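Local coordinates for penicillin-binding protein PbpB (Mycobacterium tuberculosis, PDB 6KGU), which cross-links peptidoglycan made from lipid intermediates during cell-wall synthesis and is acylated by beta-lactam antibiotics such as aztreonam, at residues A[350-364]-A[385-397]. Residues are numbered along the deposited sequence; the frame is centred on the assembly and turned at random.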
loop_
_atom_site.group_PDB
_atom_site.type_symbol
_atom_site.label_atom_id
_atom_site.label_comp_id
_atom_site.label_asym_id
_atom_site.label_seq_id
_atom_site.Cartn_x
_atom_site.Cartn_y
_atom_site.Cartn_z
ATOM N N LEU A 350 6.033 -8.227 7.471
ATOM C CA LEU A 350 6.044 -7.060 8.340
ATOM C C LEU A 350 7.368 -6.967 9.092
ATOM O O LEU A 350 8.027 -7.973 9.360
ATOM C CB LEU A 350 4.869 -7.121 9.312
ATOM C CG LEU A 350 3.532 -7.255 8.563
ATOM C CD1 LEU A 350 2.344 -7.214 9.530
ATOM C CD2 LEU A 350 3.394 -6.168 7.469
ATOM N N GLY A 351 7.770 -5.741 9.408
ATOM C CA GLY A 351 9.018 -5.489 10.107
ATOM C C GLY A 351 10.261 -5.578 9.246
ATOM O O GLY A 351 11.369 -5.413 9.768
ATOM N N GLN A 352 10.117 -5.830 7.949
ATOM C CA GLN A 352 11.240 -5.994 7.042
ATOM C C GLN A 352 11.017 -5.134 5.801
ATOM O O GLN A 352 9.907 -5.088 5.261
ATOM C CB GLN A 352 11.412 -7.493 6.643
ATOM C CG GLN A 352 11.138 -8.507 7.799
ATOM C CD GLN A 352 10.440 -9.824 7.342
ATOM O OE1 GLN A 352 11.023 -10.614 6.595
ATOM N NE2 GLN A 352 9.194 -10.052 7.802
ATOM N N ARG A 353 12.071 -4.452 5.354
ATOM C CA ARG A 353 12.039 -3.757 4.072
ATOM C C ARG A 353 11.685 -4.710 2.936
ATOM O O ARG A 353 12.120 -5.865 2.910
ATOM C CB ARG A 353 13.395 -3.110 3.767
ATOM C CG ARG A 353 13.630 -1.827 4.493
ATOM C CD ARG A 353 15.019 -1.275 4.195
ATOM N NE ARG A 353 15.238 -0.077 4.992
ATOM C CZ ARG A 353 15.859 -0.061 6.166
ATOM N NH1 ARG A 353 16.340 -1.189 6.680
ATOM N NH2 ARG A 353 15.997 1.086 6.825
ATOM N N THR A 354 10.916 -4.206 1.969
ATOM C CA THR A 354 10.534 -5.030 0.837
ATOM C C THR A 354 11.680 -5.221 -0.152
ATOM O O THR A 354 11.659 -6.195 -0.909
ATOM C CB THR A 354 9.351 -4.416 0.086
ATOM O OG1 THR A 354 9.772 -3.184 -0.510
ATOM C CG2 THR A 354 8.154 -4.171 1.015
ATOM N N GLY A 355 12.658 -4.310 -0.172
ATOM C CA GLY A 355 13.631 -4.276 -1.251
ATOM C C GLY A 355 13.089 -3.737 -2.562
ATOM O O GLY A 355 13.593 -4.100 -3.636
ATOM N N VAL A 356 12.079 -2.860 -2.509
ATOM C CA VAL A 356 11.395 -2.403 -3.725
ATOM C C VAL A 356 12.316 -1.638 -4.670
ATOM O O VAL A 356 12.010 -1.514 -5.866
ATOM C CB VAL A 356 10.163 -1.544 -3.331
ATOM C CG1 VAL A 356 10.599 -0.338 -2.510
ATOM C CG2 VAL A 356 9.388 -1.099 -4.565
ATOM N N GLY A 357 13.442 -1.127 -4.181
ATOM C CA GLY A 357 14.320 -0.348 -5.031
ATOM C C GLY A 357 14.066 1.144 -4.985
ATOM O O GLY A 357 14.274 1.836 -5.992
ATOM N N LEU A 358 13.596 1.660 -3.856
ATOM C CA LEU A 358 13.350 3.081 -3.696
ATOM C C LEU A 358 14.120 3.595 -2.488
ATOM O O LEU A 358 14.161 2.916 -1.458
ATOM C CB LEU A 358 11.840 3.369 -3.508
ATOM C CG LEU A 358 10.954 3.174 -4.750
ATOM C CD1 LEU A 358 9.463 3.142 -4.407
ATOM C CD2 LEU A 358 11.248 4.265 -5.763
ATOM N N PRO A 359 14.725 4.779 -2.571
ATOM C CA PRO A 359 15.485 5.291 -1.424
ATOM C C PRO A 359 14.576 5.648 -0.255
ATOM O O PRO A 359 13.428 6.058 -0.435
ATOM C CB PRO A 359 16.179 6.541 -1.985
ATOM C CG PRO A 359 15.303 6.990 -3.121
ATOM C CD PRO A 359 14.657 5.743 -3.690
ATOM N N GLY A 360 15.105 5.482 0.960
ATOM C CA GLY A 360 14.398 5.894 2.160
ATOM C C GLY A 360 13.297 4.966 2.629
ATOM O O GLY A 360 12.450 5.388 3.427
ATOM N N GLU A 361 13.277 3.715 2.167
ATOM C CA GLU A 361 12.234 2.788 2.589
ATOM C C GLU A 361 12.389 2.446 4.071
ATOM O O GLU A 361 13.474 2.056 4.511
ATOM C CB GLU A 361 12.265 1.495 1.765
ATOM C CG GLU A 361 11.092 0.561 2.187
ATOM C CD GLU A 361 11.113 -0.832 1.566
ATOM O OE1 GLU A 361 12.148 -1.242 1.001
ATOM O OE2 GLU A 361 10.073 -1.522 1.666
ATOM N N SER A 362 11.305 2.577 4.838
ATOM C CA SER A 362 11.329 2.155 6.233
ATOM C C SER A 362 11.011 0.668 6.339
ATOM O O SER A 362 10.301 0.101 5.506
ATOM C CB SER A 362 10.327 2.969 7.061
ATOM O OG SER A 362 10.143 2.397 8.340
ATOM N N ALA A 363 11.556 0.032 7.371
ATOM C CA ALA A 363 11.262 -1.364 7.647
ATOM C C ALA A 363 10.009 -1.550 8.483
ATOM O O ALA A 363 9.551 -2.692 8.646
ATOM C CB ALA A 363 12.440 -2.025 8.387
ATOM N N GLY A 364 9.461 -0.472 9.031
ATOM C CA GLY A 364 8.380 -0.611 9.973
ATOM C C GLY A 364 8.923 -1.176 11.277
ATOM O O GLY A 364 10.124 -1.209 11.515
ATOM N N GLY A 385 0.311 -1.687 18.304
ATOM C CA GLY A 385 1.599 -2.111 18.826
ATOM C C GLY A 385 2.627 -2.486 17.786
ATOM O O GLY A 385 3.671 -3.052 18.134
ATOM N N LEU A 386 2.366 -2.193 16.519
ATOM C CA LEU A 386 3.319 -2.420 15.451
ATOM C C LEU A 386 3.092 -1.321 14.430
ATOM O O LEU A 386 2.081 -0.605 14.478
ATOM C CB LEU A 386 3.156 -3.807 14.810
ATOM C CG LEU A 386 2.002 -4.052 13.833
ATOM C CD1 LEU A 386 2.101 -5.440 13.227
ATOM C CD2 LEU A 386 0.646 -3.880 14.527
ATOM N N SER A 387 4.035 -1.184 13.503
ATOM C CA SER A 387 3.883 -0.182 12.460
ATOM C C SER A 387 4.332 -0.772 11.139
ATOM O O SER A 387 5.172 -1.676 11.101
ATOM C CB SER A 387 4.677 1.093 12.789
ATOM O OG SER A 387 6.059 0.839 12.681
ATOM N N MET A 388 3.773 -0.241 10.049
ATOM C CA MET A 388 4.106 -0.704 8.713
ATOM C C MET A 388 3.953 0.467 7.762
ATOM O O MET A 388 3.216 1.414 8.037
ATOM C CB MET A 388 3.186 -1.847 8.253
ATOM C CG MET A 388 1.705 -1.416 8.107
ATOM S SD MET A 388 0.567 -2.789 7.749
ATOM C CE MET A 388 0.751 -3.773 9.245
ATOM N N THR A 389 4.622 0.365 6.622
ATOM C CA THR A 389 4.425 1.309 5.541
ATOM C C THR A 389 3.195 0.944 4.717
ATOM O O THR A 389 2.676 -0.176 4.773
ATOM C CB THR A 389 5.658 1.360 4.646
ATOM O OG1 THR A 389 5.813 0.099 4.000
ATOM C CG2 THR A 389 6.910 1.645 5.489
ATOM N N LEU A 390 2.726 1.924 3.944
ATOM C CA LEU A 390 1.672 1.670 2.970
ATOM C C LEU A 390 2.057 0.551 2.012
ATOM O O LEU A 390 1.219 -0.287 1.650
ATOM C CB LEU A 390 1.359 2.957 2.188
ATOM C CG LEU A 390 0.109 2.854 1.303
ATOM C CD1 LEU A 390 -1.062 2.367 2.130
ATOM C CD2 LEU A 390 -0.236 4.206 0.634
ATOM N N LEU A 391 3.321 0.526 1.573
ATOM C CA LEU A 391 3.740 -0.513 0.632
ATOM C C LEU A 391 3.692 -1.896 1.277
ATOM O O LEU A 391 3.240 -2.867 0.654
ATOM C CB LEU A 391 5.150 -0.214 0.103
ATOM C CG LEU A 391 5.694 -1.236 -0.891
ATOM C CD1 LEU A 391 4.823 -1.312 -2.155
ATOM C CD2 LEU A 391 7.151 -0.909 -1.250
ATOM N N GLN A 392 4.198 -2.010 2.515
ATOM C CA GLN A 392 4.095 -3.266 3.255
ATOM C C GLN A 392 2.637 -3.699 3.416
ATOM O O GLN A 392 2.298 -4.871 3.226
ATOM C CB GLN A 392 4.733 -3.108 4.638
ATOM C CG GLN A 392 6.253 -3.089 4.623
ATOM C CD GLN A 392 6.824 -2.865 5.999
ATOM O OE1 GLN A 392 6.253 -2.113 6.790
ATOM N NE2 GLN A 392 7.964 -3.504 6.294
ATOM N N MET A 393 1.772 -2.768 3.829
ATOM C CA MET A 393 0.353 -3.081 3.989
ATOM C C MET A 393 -0.224 -3.623 2.693
ATOM O O MET A 393 -0.851 -4.690 2.671
ATOM C CB MET A 393 -0.402 -1.821 4.433
ATOM C CG MET A 393 -1.892 -2.017 4.683
ATOM S SD MET A 393 -2.730 -0.428 4.958
ATOM C CE MET A 393 -3.397 -0.107 3.322
ATOM N N THR A 394 -0.001 -2.901 1.593
ATOM C CA THR A 394 -0.473 -3.347 0.290
ATOM C C THR A 394 0.152 -4.684 -0.103
ATOM O O THR A 394 -0.501 -5.521 -0.734
ATOM C CB THR A 394 -0.171 -2.266 -0.750
ATOM O OG1 THR A 394 -0.667 -1.011 -0.267
ATOM C CG2 THR A 394 -0.841 -2.573 -2.061
ATOM N N GLY A 395 1.416 -4.903 0.263
ATOM C CA GLY A 395 2.068 -6.157 -0.081
ATOM C C GLY A 395 1.451 -7.351 0.627
ATOM O O GLY A 395 1.422 -8.458 0.073
ATOM N N MET A 396 0.927 -7.141 1.840
ATOM C CA MET A 396 0.203 -8.195 2.551
ATOM C C MET A 396 -0.983 -8.683 1.746
ATOM O O MET A 396 -1.224 -9.891 1.637
ATOM C CB MET A 396 -0.288 -7.689 3.909
ATOM C CG MET A 396 0.768 -7.599 4.976
ATOM S SD MET A 396 0.062 -7.896 6.603
ATOM C CE MET A 396 -0.920 -6.422 6.883
ATOM N N TYR A 397 -1.774 -7.746 1.219
ATOM C CA TYR A 397 -2.966 -8.128 0.473
ATOM C C TYR A 397 -2.591 -8.712 -0.884
ATOM O O TYR A 397 -3.339 -9.525 -1.439
ATOM C CB TYR A 397 -3.906 -6.918 0.353
ATOM C CG TYR A 397 -4.633 -6.667 1.658
ATOM C CD1 TYR A 397 -3.946 -6.208 2.780
ATOM C CD2 TYR A 397 -6.001 -6.932 1.788
ATOM C CE1 TYR A 397 -4.601 -5.998 4.006
ATOM C CE2 TYR A 397 -6.659 -6.737 3.002
ATOM C CZ TYR A 397 -5.949 -6.271 4.107
ATOM O OH TYR A 397 -6.584 -6.060 5.313
HETATM O O HOH W 1 5.901 -3.562 9.145
HETATM O O HOH W 2 8.370 -0.729 3.448
#
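Gln392, in the first turn of helix 390-401, reaches from a capping box to the carbonyls of Gln352 and Ala363 in the loop 350-364 of the transpeptidase domain. Thr389 is the N-cap: its OG1 accepts from Gln392 N, and Gln392 OE1 accepts from Thr389 N at 3.0 Å. The same amide suits this place because its other end can donate twice. Gln392 NE2 lies 2.7 Å from Gln352 O and 3.0 Å from Ala363 O, standing well above both carbonyl planes, and the two bonds tie the outgoing and returning arms of the loop together and fix the amide's rotation. Gly364 has a positive phi (71°), which favours glycine, and its CA packs 3.6 Å from Ser387 O.

The tight apolar part flanks the amide. The CE methyl of Met388 and the sulfur SD of Met396 meet the same Leu350 methyl, CD1, from two directions, each at 3.8 Å. Leu391, with CG anti to the backbone N (chi1 180°), sends CD2 against Val356 CG1 at 3.7 Å. Nearby, Thr354 N and OG1 grip Glu361 OE2 from opposite faces of the carboxylate, bracing the loop's arms.

Farther out, exposed Pro359 and Gly360, at the tip of the type II beta turn from Leu358 to Glu361, make no contact with 385-397; Arg353 is exposed too, its NE bonding Glu361 O across the two arms. Closer in, an ordered water bridges the segments: it accepts from Gly351 N and donates to Ser387 O and, at 2.8 Å, to Gln392 OE1.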